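Local coordinates for protein phage related exonuclease (Haemophilus somnus 129PT, PDB 3K93) that probably degrades DNA as a metal-dependent exonuclease of the phage lambda type, assembled as a trimer, at residues Q140-M145 and N198-K203; V41-K46 and Y52-G57; N165-S168 and S172-K175. All coordinates share one frame; numbering follows the deposited sequence. Where two conformers were deposited one is given.

Contact 1: residues Q140-M145 and N198-K203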
loop_
_atom_site.group_PDB
_atom_site.type_symbol
_atom_site.label_atom_id
_atom_site.label_comp_id
_atom_site.label_asym_id
_atom_site.label_seq_id
_atom_site.Cartn_x
_atom_site.Cartn_y
_atom_site.Cartn_z
ATOM N N GLN A 140 4.506 6.945 -22.745
ATOM C CA GLN A 140 5.805 6.471 -23.216
ATOM C C GLN A 140 5.808 6.355 -24.741
ATOM O O GLN A 140 6.793 6.730 -25.392
ATOM C CB GLN A 140 6.131 5.123 -22.588
ATOM C CG GLN A 140 7.480 4.507 -22.951
ATOM C CD GLN A 140 7.627 3.054 -22.515
ATOM O OE1 GLN A 140 6.640 2.394 -22.194
ATOM N NE2 GLN A 140 8.865 2.537 -22.548
HETATM N N MSE A 141 4.720 5.817 -25.308
HETATM C CA MSE A 141 4.656 5.624 -26.762
HETATM C C MSE A 141 4.602 6.982 -27.450
HETATM O O MSE A 141 5.130 7.112 -28.557
HETATM C CB MSE A 141 3.419 4.793 -27.197
HETATM C CG MSE A 141 3.370 3.310 -26.841
HETATM SE SE MSE A 141 4.972 2.404 -27.295
HETATM C CE MSE A 141 5.668 2.392 -25.539
ATOM N N GLN A 142 3.950 7.981 -26.823
ATOM C CA GLN A 142 3.865 9.305 -27.440
ATOM C C GLN A 142 5.257 9.913 -27.518
ATOM O O GLN A 142 5.585 10.567 -28.499
ATOM C CB GLN A 142 2.943 10.249 -26.697
ATOM C CG GLN A 142 1.519 9.805 -26.652
ATOM C CD GLN A 142 0.784 9.932 -27.970
ATOM O OE1 GLN A 142 1.276 10.533 -28.940
ATOM N NE2 GLN A 142 -0.419 9.389 -28.001
ATOM N N GLY A 143 6.063 9.654 -26.497
ATOM C CA GLY A 143 7.443 10.091 -26.463
ATOM C C GLY A 143 8.267 9.425 -27.544
ATOM O O GLY A 143 9.044 10.109 -28.218
ATOM N N TYR A 144 8.093 8.108 -27.757
ATOM C CA TYR A 144 8.816 7.471 -28.865
ATOM C C TYR A 144 8.331 7.952 -30.233
ATOM O O TYR A 144 9.130 8.088 -31.171
ATOM C CB TYR A 144 8.698 5.950 -28.816
ATOM C CG TYR A 144 9.327 5.249 -27.612
ATOM C CD1 TYR A 144 10.505 5.694 -27.057
ATOM C CD2 TYR A 144 8.768 4.083 -27.094
ATOM C CE1 TYR A 144 11.097 5.061 -25.998
ATOM C CE2 TYR A 144 9.360 3.426 -26.003
ATOM C CZ TYR A 144 10.536 3.927 -25.470
ATOM O OH TYR A 144 11.161 3.331 -24.396
HETATM N N MSE A 145 7.029 8.156 -30.391
HETATM C CA MSE A 145 6.505 8.600 -31.676
HETATM C C MSE A 145 7.049 9.999 -32.008
HETATM O O MSE A 145 7.289 10.332 -33.171
HETATM C CB MSE A 145 4.974 8.595 -31.695
HETATM C CG MSE A 145 4.384 7.219 -31.819
HETATM SE SE MSE A 145 2.468 7.210 -32.028
HETATM C CE MSE A 145 1.863 7.272 -30.163
ATOM N N ASN A 198 -0.746 14.843 -30.986
ATOM C CA ASN A 198 0.100 16.052 -30.895
ATOM C C ASN A 198 -0.222 16.957 -29.713
ATOM O O ASN A 198 0.661 17.635 -29.214
ATOM C CB ASN A 198 0.072 16.862 -32.211
ATOM C CG ASN A 198 0.687 16.089 -33.380
ATOM O OD1 ASN A 198 1.659 15.356 -33.214
ATOM N ND2 ASN A 198 0.098 16.223 -34.552
ATOM N N GLU A 199 -1.473 16.966 -29.262
ATOM C CA GLU A 199 -1.823 17.681 -28.027
ATOM C C GLU A 199 -1.171 17.037 -26.809
ATOM O O GLU A 199 -0.741 17.737 -25.901
ATOM C CB GLU A 199 -3.346 17.789 -27.835
ATOM C CG GLU A 199 -3.980 18.899 -28.718
ATOM C CD GLU A 199 -5.486 19.045 -28.494
ATOM O OE1 GLU A 199 -6.015 18.381 -27.557
ATOM O OE2 GLU A 199 -6.136 19.809 -29.249
ATOM N N LEU A 200 -1.095 15.711 -26.801
ATOM C CA LEU A 200 -0.387 15.001 -25.750
ATOM C C LEU A 200 1.121 15.246 -25.815
ATOM O O LEU A 200 1.760 15.360 -24.772
ATOM C CB LEU A 200 -0.656 13.502 -25.810
ATOM C CG LEU A 200 -1.210 12.877 -24.536
ATOM C CD1 LEU A 200 -2.391 13.776 -24.004
ATOM C CD2 LEU A 200 -1.685 11.390 -24.816
ATOM N N ILE A 201 1.685 15.325 -27.024
ATOM C CA ILE A 201 3.101 15.602 -27.166
ATOM C C ILE A 201 3.381 17.014 -26.633
ATOM O O ILE A 201 4.340 17.210 -25.921
ATOM C CB ILE A 201 3.630 15.389 -28.606
ATOM C CG1 ILE A 201 3.544 13.878 -28.969
ATOM C CG2 ILE A 201 5.103 15.951 -28.735
ATOM C CD1 ILE A 201 3.400 13.541 -30.482
ATOM N N ASP A 202 2.512 17.966 -26.938
ATOM C CA ASP A 202 2.616 19.309 -26.365
ATOM C C ASP A 202 2.524 19.311 -24.847
ATOM O O ASP A 202 3.231 20.037 -24.209
ATOM C CB ASP A 202 1.545 20.231 -26.931
ATOM C CG ASP A 202 1.807 20.610 -28.350
ATOM O OD1 ASP A 202 2.970 20.558 -28.771
ATOM O OD2 ASP A 202 0.839 20.959 -29.057
ATOM N N LYS A 203 1.651 18.496 -24.289
ATOM C CA LYS A 203 1.571 18.289 -22.834
ATOM C C LYS A 203 2.905 17.742 -22.260
ATOM O O LYS A 203 3.393 18.236 -21.251
ATOM C CB LYS A 203 0.399 17.334 -22.523
ATOM C CG LYS A 203 -0.015 17.196 -21.029
ATOM C CD LYS A 203 -1.397 16.449 -20.859
#

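Contact 2: residues V41-K46 and Y52-G57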
loop_
_atom_site.group_PDB
_atom_site.type_symbol
_atom_site.label_atom_id
_atom_site.label_comp_id
_atom_site.label_asym_id
_atom_site.label_seq_id
_atom_site.Cartn_x
_atom_site.Cartn_y
_atom_site.Cartn_z
ATOM N N VAL A 41 10.910 14.025 -9.707
ATOM C CA VAL A 41 12.019 14.891 -10.100
ATOM C C VAL A 41 13.122 14.917 -9.006
ATOM O O VAL A 41 14.305 14.983 -9.298
ATOM C CB VAL A 41 11.520 16.347 -10.430
ATOM C CG1 VAL A 41 12.738 17.299 -10.688
ATOM C CG2 VAL A 41 10.514 16.306 -11.681
ATOM N N ARG A 42 12.729 14.823 -7.748
ATOM C CA ARG A 42 13.730 14.721 -6.670
ATOM C C ARG A 42 14.560 13.453 -6.789
ATOM O O ARG A 42 15.744 13.463 -6.480
ATOM C CB ARG A 42 13.049 14.695 -5.319
ATOM C CG ARG A 42 12.544 16.033 -4.862
ATOM C CD ARG A 42 11.611 15.794 -3.678
ATOM N NE ARG A 42 10.806 16.951 -3.478
ATOM C CZ ARG A 42 9.612 16.969 -2.945
ATOM N NH1 ARG A 42 9.040 15.859 -2.498
ATOM N NH2 ARG A 42 8.992 18.131 -2.824
ATOM N N GLU A 43 13.931 12.354 -7.195
ATOM C CA GLU A 43 14.677 11.112 -7.363
ATOM C C GLU A 43 15.686 11.251 -8.500
ATOM O O GLU A 43 16.826 10.727 -8.426
ATOM C CB GLU A 43 13.755 9.935 -7.651
ATOM C CG GLU A 43 12.868 9.553 -6.501
ATOM C CD GLU A 43 11.937 8.354 -6.808
ATOM O OE1 GLU A 43 11.654 8.083 -7.978
ATOM O OE2 GLU A 43 11.472 7.706 -5.855
HETATM N N MSE A 44 15.276 11.956 -9.544
HETATM C CA MSE A 44 16.155 12.200 -10.677
HETATM C C MSE A 44 17.287 13.109 -10.228
HETATM O O MSE A 44 18.430 12.848 -10.568
HETATM C CB MSE A 44 15.380 12.825 -11.856
HETATM C CG MSE A 44 14.305 11.884 -12.462
HETATM SE SE MSE A 44 12.995 12.869 -13.576
HETATM C CE MSE A 44 11.653 11.497 -13.759
ATOM N N ALA A 45 16.980 14.184 -9.486
ATOM C CA ALA A 45 18.029 15.071 -8.974
ATOM C C ALA A 45 19.026 14.296 -8.089
ATOM O O ALA A 45 20.218 14.457 -8.239
ATOM C CB ALA A 45 17.434 16.250 -8.216
ATOM N N LYS A 46 18.529 13.451 -7.186
ATOM C CA LYS A 46 19.418 12.712 -6.277
ATOM C C LYS A 46 20.255 11.652 -7.022
ATOM O O LYS A 46 21.366 11.321 -6.607
ATOM C CB LYS A 46 18.631 12.052 -5.145
ATOM C CG LYS A 46 18.006 13.012 -4.146
ATOM C CD LYS A 46 17.338 12.256 -2.978
ATOM C CE LYS A 46 16.326 13.126 -2.262
ATOM N NZ LYS A 46 15.613 12.385 -1.192
ATOM N N TYR A 52 22.568 7.917 -6.548
ATOM C CA TYR A 52 21.658 7.004 -5.868
ATOM C C TYR A 52 20.484 6.675 -6.788
ATOM O O TYR A 52 19.678 7.543 -7.161
ATOM C CB TYR A 52 21.159 7.607 -4.571
ATOM C CG TYR A 52 20.170 6.745 -3.848
ATOM C CD1 TYR A 52 18.816 6.820 -4.133
ATOM C CD2 TYR A 52 20.585 5.837 -2.881
ATOM C CE1 TYR A 52 17.893 5.993 -3.462
ATOM C CE2 TYR A 52 19.682 5.051 -2.206
ATOM C CZ TYR A 52 18.329 5.140 -2.509
ATOM O OH TYR A 52 17.413 4.359 -1.833
ATOM N N ASN A 53 20.402 5.408 -7.141
ATOM C CA ASN A 53 19.374 4.912 -8.044
ATOM C C ASN A 53 18.231 4.356 -7.220
ATOM O O ASN A 53 18.391 3.348 -6.539
ATOM C CB ASN A 53 19.951 3.815 -8.954
ATOM C CG ASN A 53 19.094 3.571 -10.223
ATOM O OD1 ASN A 53 17.925 3.988 -10.326
ATOM N ND2 ASN A 53 19.691 2.909 -11.185
ATOM N N ALA A 54 17.103 5.055 -7.276
ATOM C CA ALA A 54 15.906 4.687 -6.543
ATOM C C ALA A 54 15.377 3.335 -7.025
ATOM O O ALA A 54 15.125 2.493 -6.220
ATOM C CB ALA A 54 14.825 5.773 -6.702
ATOM N N PHE A 55 15.248 3.128 -8.330
ATOM C CA PHE A 55 14.739 1.852 -8.849
ATOM C C PHE A 55 15.855 1.012 -9.437
ATOM O O PHE A 55 16.286 1.228 -10.583
ATOM C CB PHE A 55 13.646 2.038 -9.911
ATOM C CG PHE A 55 13.178 0.736 -10.518
ATOM C CD1 PHE A 55 13.547 0.376 -11.814
ATOM C CD2 PHE A 55 12.407 -0.154 -9.763
ATOM C CE1 PHE A 55 13.125 -0.820 -12.350
ATOM C CE2 PHE A 55 11.989 -1.333 -10.293
ATOM C CZ PHE A 55 12.343 -1.673 -11.586
ATOM N N GLU A 56 16.314 0.038 -8.654
ATOM C CA GLU A 56 17.386 -0.851 -9.082
ATOM C C GLU A 56 17.032 -1.806 -10.249
ATOM O O GLU A 56 17.843 -1.996 -11.171
ATOM C CB GLU A 56 17.898 -1.684 -7.904
ATOM C CG GLU A 56 19.438 -1.800 -7.880
ATOM C CD GLU A 56 20.159 -0.442 -7.779
ATOM O OE1 GLU A 56 20.186 0.158 -6.691
ATOM O OE2 GLU A 56 20.726 0.019 -8.781
ATOM N N GLY A 57 15.851 -2.398 -10.234
ATOM C CA GLY A 57 15.570 -3.475 -11.165
ATOM C C GLY A 57 15.553 -4.776 -10.383
ATOM O O GLY A 57 16.256 -4.910 -9.370
HETATM O O HOH W 1 17.244 8.665 -6.893
HETATM O O HOH W 2 16.501 7.463 -9.540
#

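Contact 3: residues N165-S168 and S172-K175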
loop_
_atom_site.group_PDB
_atom_site.type_symbol
_atom_site.label_atom_id
_atom_site.label_comp_id
_atom_site.label_asym_id
_atom_site.label_seq_id
_atom_site.Cartn_x
_atom_site.Cartn_y
_atom_site.Cartn_z
ATOM N N ASN A 165 16.052 -19.360 -13.959
ATOM C CA ASN A 165 16.980 -18.635 -13.134
ATOM C C ASN A 165 16.321 -17.443 -12.392
ATOM O O ASN A 165 16.933 -16.857 -11.529
ATOM C CB ASN A 165 18.201 -18.185 -13.972
ATOM C CG ASN A 165 17.930 -16.924 -14.770
ATOM O OD1 ASN A 165 18.262 -15.835 -14.322
ATOM N ND2 ASN A 165 17.294 -17.055 -15.935
ATOM N N LEU A 166 15.085 -17.087 -12.737
ATOM C CA LEU A 166 14.424 -15.976 -12.105
ATOM C C LEU A 166 13.342 -16.414 -11.126
ATOM O O LEU A 166 12.688 -15.575 -10.548
ATOM C CB LEU A 166 13.831 -15.072 -13.171
ATOM C CG LEU A 166 14.841 -14.427 -14.112
ATOM C CD1 LEU A 166 14.132 -13.537 -15.123
ATOM C CD2 LEU A 166 15.891 -13.621 -13.288
ATOM N N ILE A 167 13.139 -17.714 -10.945
ATOM C CA ILE A 167 12.092 -18.195 -10.060
ATOM C C ILE A 167 12.704 -18.389 -8.674
ATOM O O ILE A 167 13.464 -19.317 -8.457
ATOM C CB ILE A 167 11.505 -19.511 -10.564
ATOM C CG1 ILE A 167 10.769 -19.266 -11.901
ATOM C CG2 ILE A 167 10.546 -20.123 -9.524
ATOM C CD1 ILE A 167 10.009 -20.469 -12.415
ATOM N N SER A 168 12.365 -17.509 -7.744
ATOM C CA SER A 168 12.913 -17.579 -6.375
ATOM C C SER A 168 12.370 -18.771 -5.614
ATOM O O SER A 168 11.433 -19.431 -6.040
ATOM C CB SER A 168 12.536 -16.328 -5.584
ATOM O OG SER A 168 11.187 -16.440 -5.152
ATOM N N SER A 172 6.508 -20.087 -7.829
ATOM C CA SER A 172 5.995 -21.374 -8.305
ATOM C C SER A 172 6.412 -21.678 -9.762
ATOM O O SER A 172 6.053 -20.950 -10.691
ATOM C CB SER A 172 4.466 -21.404 -8.189
ATOM O OG SER A 172 3.905 -22.590 -8.746
ATOM N N ASP A 173 7.176 -22.756 -9.928
ATOM C CA ASP A 173 7.425 -23.380 -11.236
ATOM C C ASP A 173 6.136 -23.730 -11.924
ATOM O O ASP A 173 6.000 -23.541 -13.118
ATOM C CB ASP A 173 8.205 -24.690 -11.072
ATOM C CG ASP A 173 9.657 -24.471 -10.730
ATOM O OD1 ASP A 173 10.130 -23.309 -10.627
ATOM O OD2 ASP A 173 10.342 -25.495 -10.555
ATOM N N PHE A 174 5.196 -24.273 -11.172
ATOM C CA PHE A 174 3.927 -24.700 -11.762
ATOM C C PHE A 174 3.189 -23.527 -12.384
ATOM O O PHE A 174 2.771 -23.587 -13.540
ATOM C CB PHE A 174 3.066 -25.389 -10.705
ATOM C CG PHE A 174 1.735 -25.789 -11.189
ATOM C CD1 PHE A 174 1.600 -26.833 -12.080
ATOM C CD2 PHE A 174 0.603 -25.149 -10.738
ATOM C CE1 PHE A 174 0.374 -27.227 -12.527
ATOM C CE2 PHE A 174 -0.661 -25.549 -11.214
ATOM C CZ PHE A 174 -0.764 -26.587 -12.094
ATOM N N LYS A 175 3.084 -22.445 -11.631
ATOM C CA LYS A 175 2.363 -21.250 -12.109
ATOM C C LYS A 175 3.115 -20.440 -13.176
ATOM O O LYS A 175 2.521 -20.029 -14.153
ATOM C CB LYS A 175 1.955 -20.364 -10.939
ATOM C CG LYS A 175 0.889 -21.028 -10.057
ATOM C CD LYS A 175 0.803 -20.402 -8.693
ATOM C CE LYS A 175 -0.048 -19.198 -8.692
ATOM N NZ LYS A 175 -0.077 -18.646 -7.319
#

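Contact 1: residues Q140-M145 and N198-K203
Segments 140-145 and 198-203, on helices 137-148 and 198-221, come nearest at Q142 and I201, their CA atoms 6.3 Å apart. Such a short separation puts backbone as well as side chains into the contact: I201 CG1 lies 3.9 Å from the carbonyl O of Q142. The isoleucine turns CG1 beside its backbone N (chi1 -66°), and this brings CD1 in to 4.0 Å from Q142 OE1. The glutamine chain folds at chi2 (-73°), crosses I201 at about a right angle and presents its flank to L200, whose CD2 branch lies 4.0 Å from Q142 CG and equally close to NE2. The branched side chains of L200 and I201 thus pack against the methylenes and the flat amide of Q142. The setting is consistent with the PD-(D/E)XK nuclease core, where helix 137-148 packs on the sheet holding the metal ligand D111 and, two residues on, K113. Although buried, the polar end of Q142 is satisfied: OE1 accepts from D197 N while NE2 donates to Q195 O, so one carboxamide grips the chain where strand 189-195 gives way to helix 198-221. L200 also touches I139, and I201 touches W146, both of helix 137-148. Toward the sheet, Q140 OE1 hydrogen-bonds K113 NZ, and Q140 NE2 donates to Y144 OH at 3.1 Å, the hydroxyl tilted 24° out of the amide plane.

Contact 2: residues V41-K46 and Y52-G57
The backbones of K46 and Y52 meet where the chain leaves helix 35-50 and runs back alongside the helix's last turns as an irregular loop, on the subunit interface of the trimer. Their CA atoms are 6.1 Å apart, the nearest approach of the two backbones, and K46 O comes to 3.6 Å from Y52 N. Next to this close approach, where E43 O and Y52 O stand farther apart, a water donates to E43 O at 2.6 Å and to Y52 O at 2.7 Å, joining two carbonyls that, both being acceptors, could not bond each other directly. The same water lies at the edge of the Y52 ring, in its plane. K46 suits this buried place because its long aliphatic chain, extended beyond CG (chi2 -175°), carries the charge away from the loop to the second subunit. There NZ forms a salt bridge with E127 and hydrogen bonds with the carbonyls of G119 and H121, and Y52 OH bonds D117 of that subunit.

Farther along the loop, the contact thins out at the protein surface. A second water connects E43 O with A54 N, but both bonds are weak. The small methyl of A54 allows the loop to pass close by the glutamate. E43, its CG turned beside the backbone N (chi1 -67°) and the chain straight beyond it, brings the carboxylate to that methyl without any polar bond: CD lies 3.9 Å from A54 CB, with OE1 and OE2 at almost equal distances.

Contact 3: residues N165-S168 and S172-K175
S172, whose carbonyl lies beside I167, receives the backbone N-H of K175 on its OG at 3.0 Å, in a nearly straight bond of 166°. This is a classical N-cap: the serine stands just before helix 173-181, and a chi1 of 175° sets OG anti to the backbone N, from where it satisfies an amide of the first turn that has no helix carbonyl to bond. D173, the first helical residue, suits the same end, where its negative charge would probably be favoured by the helix dipole.

Across the reversal, I167 supplies the apolar half of the contact. With CG1 beside the backbone N (chi1 -66°) and CD1 carried outward from it, the CG2 and CD1 methyls lie on one flank of the side chain. D173 OD1 rests against both, 3.4 Å from CG2 and 3.4 Å from CD1, while the two side chains cross obliquely. These are van der Waals contacts with a carboxylate oxygen. The beta-branched isoleucine offers two methyls at once, and it also reaches L176 and I177, tying the loop to the helix just begun. S168 N bonds D171 OD2 within the turn between the segments.

The K175 amine is held by a neighbour: NZ forms a salt bridge with E56 of the third subunit and a hydrogen bond with N53 O there, and K175 makes a cation-pi contact with Y52 of that subunit. Nearer the cap, I167 CD1 stands 4.3 Å from S172 O.

Contact 2 closes first along the chain, before either of the others opens; contact 3 is nested inside the long loop that contact 1 closes. The centres of contacts 1 and 2 are about 23 Å apart, those of contacts 2 and 3 about 29 Å, and those of contacts 1 and 3 about 37 Å, on opposite sides of the chain's centre. Helix 198-221 relates the first pair: it begins in contact 1, and farther along A211, Y214 and Y215 pack on V41 of helix 35-50. Contact 1 is buried, and its helix 137-148 packs on the strand holding the sodium ligand D111, whereas the loop of contact 2 in one subunit meets the helix start of contact 3 in another, consistent with a ring-like trimer.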